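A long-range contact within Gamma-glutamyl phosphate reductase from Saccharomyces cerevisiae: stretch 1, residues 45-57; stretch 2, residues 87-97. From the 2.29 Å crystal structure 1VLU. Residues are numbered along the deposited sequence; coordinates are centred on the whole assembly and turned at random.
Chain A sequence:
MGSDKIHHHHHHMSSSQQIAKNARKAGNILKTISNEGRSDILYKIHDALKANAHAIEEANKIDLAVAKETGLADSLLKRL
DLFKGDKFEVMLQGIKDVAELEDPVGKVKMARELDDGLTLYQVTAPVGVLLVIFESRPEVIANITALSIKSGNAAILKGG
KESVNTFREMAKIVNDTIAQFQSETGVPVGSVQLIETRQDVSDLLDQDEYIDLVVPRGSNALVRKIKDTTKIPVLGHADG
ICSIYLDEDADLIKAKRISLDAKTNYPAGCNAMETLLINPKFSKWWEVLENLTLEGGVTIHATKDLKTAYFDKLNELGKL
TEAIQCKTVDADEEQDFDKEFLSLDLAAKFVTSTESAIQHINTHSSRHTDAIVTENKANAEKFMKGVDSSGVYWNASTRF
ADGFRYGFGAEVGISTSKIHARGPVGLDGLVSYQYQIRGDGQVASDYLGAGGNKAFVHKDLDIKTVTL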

# COMPACT_ATOMS: atom_id res chain seq x y z
N ILE A 45 24.93 17.38 -17.47
CA ILE A 45 24.34 16.22 -18.15
C ILE A 45 23.94 16.55 -19.58
O ILE A 45 24.13 15.74 -20.49
CB ILE A 45 23.12 15.61 -17.36
CG1 ILE A 45 23.60 14.89 -16.09
CG2 ILE A 45 22.32 14.63 -18.23
CD1 ILE A 45 22.46 14.47 -15.16
N HIS A 46 23.37 17.75 -19.77
CA HIS A 46 23.05 18.28 -21.11
C HIS A 46 24.32 18.33 -21.96
O HIS A 46 24.30 17.96 -23.14
CB HIS A 46 22.42 19.68 -21.01
CG HIS A 46 22.50 20.46 -22.29
ND1 HIS A 46 21.39 20.73 -23.06
CD2 HIS A 46 23.55 21.03 -22.93
CE1 HIS A 46 21.75 21.43 -24.12
NE2 HIS A 46 23.06 21.62 -24.06
N ASP A 47 25.41 18.79 -21.35
CA ASP A 47 26.71 18.95 -22.05
C ASP A 47 27.31 17.59 -22.39
O ASP A 47 27.80 17.38 -23.51
CB ASP A 47 27.68 19.77 -21.19
CG ASP A 47 27.25 21.24 -21.02
OD1 ASP A 47 26.25 21.68 -21.65
OD2 ASP A 47 27.92 21.96 -20.25
N ALA A 48 27.27 16.68 -21.43
CA ALA A 48 27.80 15.34 -21.63
C ALA A 48 27.04 14.59 -22.73
O ALA A 48 27.65 13.87 -23.52
CB ALA A 48 27.78 14.56 -20.33
N LEU A 49 25.71 14.75 -22.78
CA LEU A 49 24.91 14.09 -23.82
C LEU A 49 25.16 14.69 -25.20
O LEU A 49 25.18 13.97 -26.20
CB LEU A 49 23.41 14.15 -23.49
CG LEU A 49 22.97 13.28 -22.31
CD1 LEU A 49 21.58 13.68 -21.91
CD2 LEU A 49 23.05 11.79 -22.63
N LYS A 50 25.35 16.00 -25.26
CA LYS A 50 25.65 16.68 -26.50
C LYS A 50 27.04 16.26 -27.00
O LYS A 50 27.19 15.84 -28.15
CB LYS A 50 25.53 18.19 -26.32
CG LYS A 50 25.75 19.03 -27.55
CD LYS A 50 25.55 20.50 -27.19
CE LYS A 50 26.62 21.39 -27.82
NZ LYS A 50 26.41 21.66 -29.27
N ALA A 51 28.03 16.32 -26.11
CA ALA A 51 29.40 15.93 -26.47
C ALA A 51 29.49 14.48 -26.94
O ALA A 51 30.38 14.12 -27.70
CB ALA A 51 30.37 16.17 -25.31
N ASN A 52 28.55 13.64 -26.50
CA ASN A 52 28.56 12.22 -26.87
C ASN A 52 27.48 11.81 -27.84
O ASN A 52 27.13 10.64 -27.91
CB ASN A 52 28.47 11.37 -25.61
CG ASN A 52 29.74 11.40 -24.80
OD1 ASN A 52 30.66 10.64 -25.07
ND2 ASN A 52 29.81 12.31 -23.81
N ALA A 53 26.97 12.79 -28.59
CA ALA A 53 25.81 12.62 -29.48
C ALA A 53 26.05 11.54 -30.51
O ALA A 53 25.18 10.69 -30.78
CB ALA A 53 25.50 13.94 -30.17
N HIS A 54 27.24 11.58 -31.11
CA HIS A 54 27.63 10.65 -32.14
C HIS A 54 27.64 9.20 -31.64
O HIS A 54 27.17 8.30 -32.34
CB HIS A 54 28.99 11.05 -32.71
CG HIS A 54 29.42 10.19 -33.85
ND1 HIS A 54 30.31 9.15 -33.69
CD2 HIS A 54 29.06 10.19 -35.15
CE1 HIS A 54 30.50 8.56 -34.86
NE2 HIS A 54 29.75 9.17 -35.76
N ALA A 55 28.14 8.98 -30.43
CA ALA A 55 28.12 7.65 -29.81
C ALA A 55 26.68 7.16 -29.53
O ALA A 55 26.38 5.97 -29.72
CB ALA A 55 28.96 7.64 -28.52
N ILE A 56 25.81 8.07 -29.07
CA ILE A 56 24.40 7.77 -28.86
C ILE A 56 23.69 7.41 -30.18
O ILE A 56 22.95 6.40 -30.24
CB ILE A 56 23.64 8.92 -28.13
CG1 ILE A 56 24.17 9.14 -26.70
CG2 ILE A 56 22.16 8.60 -28.03
CD1 ILE A 56 23.97 10.59 -26.18
N GLU A 57 23.91 8.23 -31.21
CA GLU A 57 23.39 8.01 -32.57
C GLU A 57 23.76 6.65 -33.18
O GLU A 57 22.94 6.02 -33.86
CB GLU A 57 23.84 9.12 -33.52
CG GLU A 57 23.16 9.10 -34.90
CD GLU A 57 23.07 10.48 -35.56
OE1 GLU A 57 23.52 11.48 -34.95
OE2 GLU A 57 22.53 10.56 -36.70
N LYS A 87 14.55 15.67 -33.17
CA LYS A 87 14.21 14.99 -31.91
C LYS A 87 15.27 15.11 -30.81
O LYS A 87 14.94 15.42 -29.67
CB LYS A 87 13.93 13.51 -32.17
CG LYS A 87 12.47 13.13 -32.32
CD LYS A 87 12.22 11.76 -31.69
CE LYS A 87 11.15 10.97 -32.42
NZ LYS A 87 11.57 10.62 -33.81
N PHE A 88 16.53 14.86 -31.16
CA PHE A 88 17.63 14.90 -30.20
C PHE A 88 17.90 16.31 -29.68
O PHE A 88 18.20 16.51 -28.50
CB PHE A 88 18.89 14.31 -30.81
CG PHE A 88 20.02 14.11 -29.83
CD1 PHE A 88 19.99 13.06 -28.90
CD2 PHE A 88 21.14 14.94 -29.86
CE1 PHE A 88 21.05 12.86 -28.01
CE2 PHE A 88 22.21 14.76 -28.96
CZ PHE A 88 22.17 13.72 -28.04
N GLU A 89 17.77 17.29 -30.56
CA GLU A 89 18.04 18.68 -30.23
C GLU A 89 16.97 19.28 -29.32
O GLU A 89 17.27 20.11 -28.46
CB GLU A 89 18.23 19.49 -31.53
CG GLU A 89 19.55 19.18 -32.30
CD GLU A 89 19.58 17.80 -33.02
OE1 GLU A 89 18.50 17.29 -33.44
OE2 GLU A 89 20.69 17.22 -33.17
N VAL A 90 15.73 18.82 -29.49
CA VAL A 90 14.59 19.18 -28.64
C VAL A 90 14.73 18.57 -27.23
O VAL A 90 14.54 19.26 -26.21
CB VAL A 90 13.24 18.75 -29.32
CG1 VAL A 90 12.06 18.70 -28.32
CG2 VAL A 90 12.92 19.66 -30.52
N MSE A 91 15.06 17.28 -27.18
CA MSE A 91 15.38 16.58 -25.94
C MSE A 91 16.46 17.31 -25.14
O MSE A 91 16.31 17.52 -23.94
CB MSE A 91 15.81 15.15 -26.28
CG MSE A 91 16.08 14.26 -25.08
SE MSE A 91 17.42 12.82 -25.40
CE MSE A 91 19.07 13.96 -25.20
N LEU A 92 17.56 17.72 -25.79
CA LEU A 92 18.63 18.46 -25.11
C LEU A 92 18.15 19.79 -24.57
O LEU A 92 18.49 20.18 -23.45
CB LEU A 92 19.83 18.69 -26.04
CG LEU A 92 20.69 17.50 -26.45
CD1 LEU A 92 21.73 17.97 -27.43
CD2 LEU A 92 21.35 16.83 -25.24
N GLN A 93 17.38 20.49 -25.40
CA GLN A 93 16.72 21.74 -25.04
C GLN A 93 15.79 21.59 -23.83
O GLN A 93 15.75 22.47 -22.95
CB GLN A 93 15.93 22.24 -26.26
CG GLN A 93 15.30 23.62 -26.11
CD GLN A 93 16.31 24.65 -25.64
OE1 GLN A 93 17.38 24.80 -26.23
NE2 GLN A 93 15.98 25.37 -24.57
N GLY A 94 15.04 20.49 -23.77
CA GLY A 94 14.18 20.20 -22.63
C GLY A 94 14.91 20.08 -21.29
O GLY A 94 14.34 20.37 -20.24
N ILE A 95 16.16 19.63 -21.32
CA ILE A 95 16.95 19.51 -20.10
C ILE A 95 17.23 20.92 -19.57
O ILE A 95 17.08 21.18 -18.38
CB ILE A 95 18.26 18.70 -20.34
CG1 ILE A 95 17.93 17.32 -20.91
CG2 ILE A 95 19.07 18.55 -19.04
CD1 ILE A 95 19.13 16.49 -21.34
N LYS A 96 17.60 21.83 -20.49
CA LYS A 96 17.86 23.25 -20.17
C LYS A 96 16.61 23.95 -19.67
O LYS A 96 16.66 24.65 -18.66
CB LYS A 96 18.44 24.00 -21.38
CG LYS A 96 19.93 23.74 -21.60
CD LYS A 96 20.50 24.65 -22.70
N ASP A 97 15.49 23.76 -20.38
CA ASP A 97 14.20 24.31 -19.97
C ASP A 97 13.87 23.94 -18.54
O ASP A 97 13.46 24.80 -17.76
CB ASP A 97 13.05 23.83 -20.88
CG ASP A 97 13.20 24.31 -22.33
OD1 ASP A 97 13.95 25.28 -22.58
OD2 ASP A 97 12.55 23.70 -23.21

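The contact is a nearly antiparallel packing of helices, largely apolar in character and fastened by a single hydrogen bond from a histidine side chain to the backbone of the facing helix. Helix 45-51 and helix 87-97 run at 165° to each other, with their axes 9.7 Å apart at closest approach. The chain leaves helical geometry at N52 and re-enters a helix at A53, so that stretch 1 meets the single helix of stretch 2 with two successive segments. Because the directions oppose, H46 lies level with L92, their CA atoms 6.0 Å apart, whereas A53 lies near F88, with 8.5 Å between the CA atoms. Together the two stretches bury 440 Å².

H46 has the largest covered area of any residue in the contact. Its CA-to-CB bond points sideways, but with chi1 in the t well the ring comes nearer to stretch 2, and ND1 donates a hydrogen bond to L92 O at 3.0 Å with an N-H...O angle of 150°. The acceptor lies near the plane of the imidazole, at its edge, as expected for a bond along the ring N-H. Within stretch 2 this carbonyl otherwise receives only a weak bond from I95 N, 3.2 Å from L92 O. The aliphatic part of K96 covers one face of the same ring: CG sits 4.0 Å from the ring centroid, an off-centre CH-pi contact. The lysine is modelled only as far as CD, so the position of its amino group is unknown.

One turn further on, L49 points toward stretch 2 and meets three apolar side chains. Its CB lies 3.8 Å from L92 CD2, while its CD1 lies 3.8 Å from I95 CD1 and 4.1 Å from CE of M91, a selenomethionine. These are van der Waals contacts, and the buried setting of all four residues favours them by keeping hydrocarbon away from solvent. At the margin, K50 contributes its CB, 4.0 Å from L92 CD1, while the end of its side chain leads away.

F88 closes the other end of the contact, its ring reaching the region where stretch 1 changes from one helix to the next. Its CZ approaches L49 O at 3.5 Å, the carbonyl lying at the ring edge, where the aromatic C-H groups carry a slight positive charge. A53 CB packs obliquely 3.6 Å from F88 CE2, and I56 CD1 reaches F88 CZ at 4.1 Å.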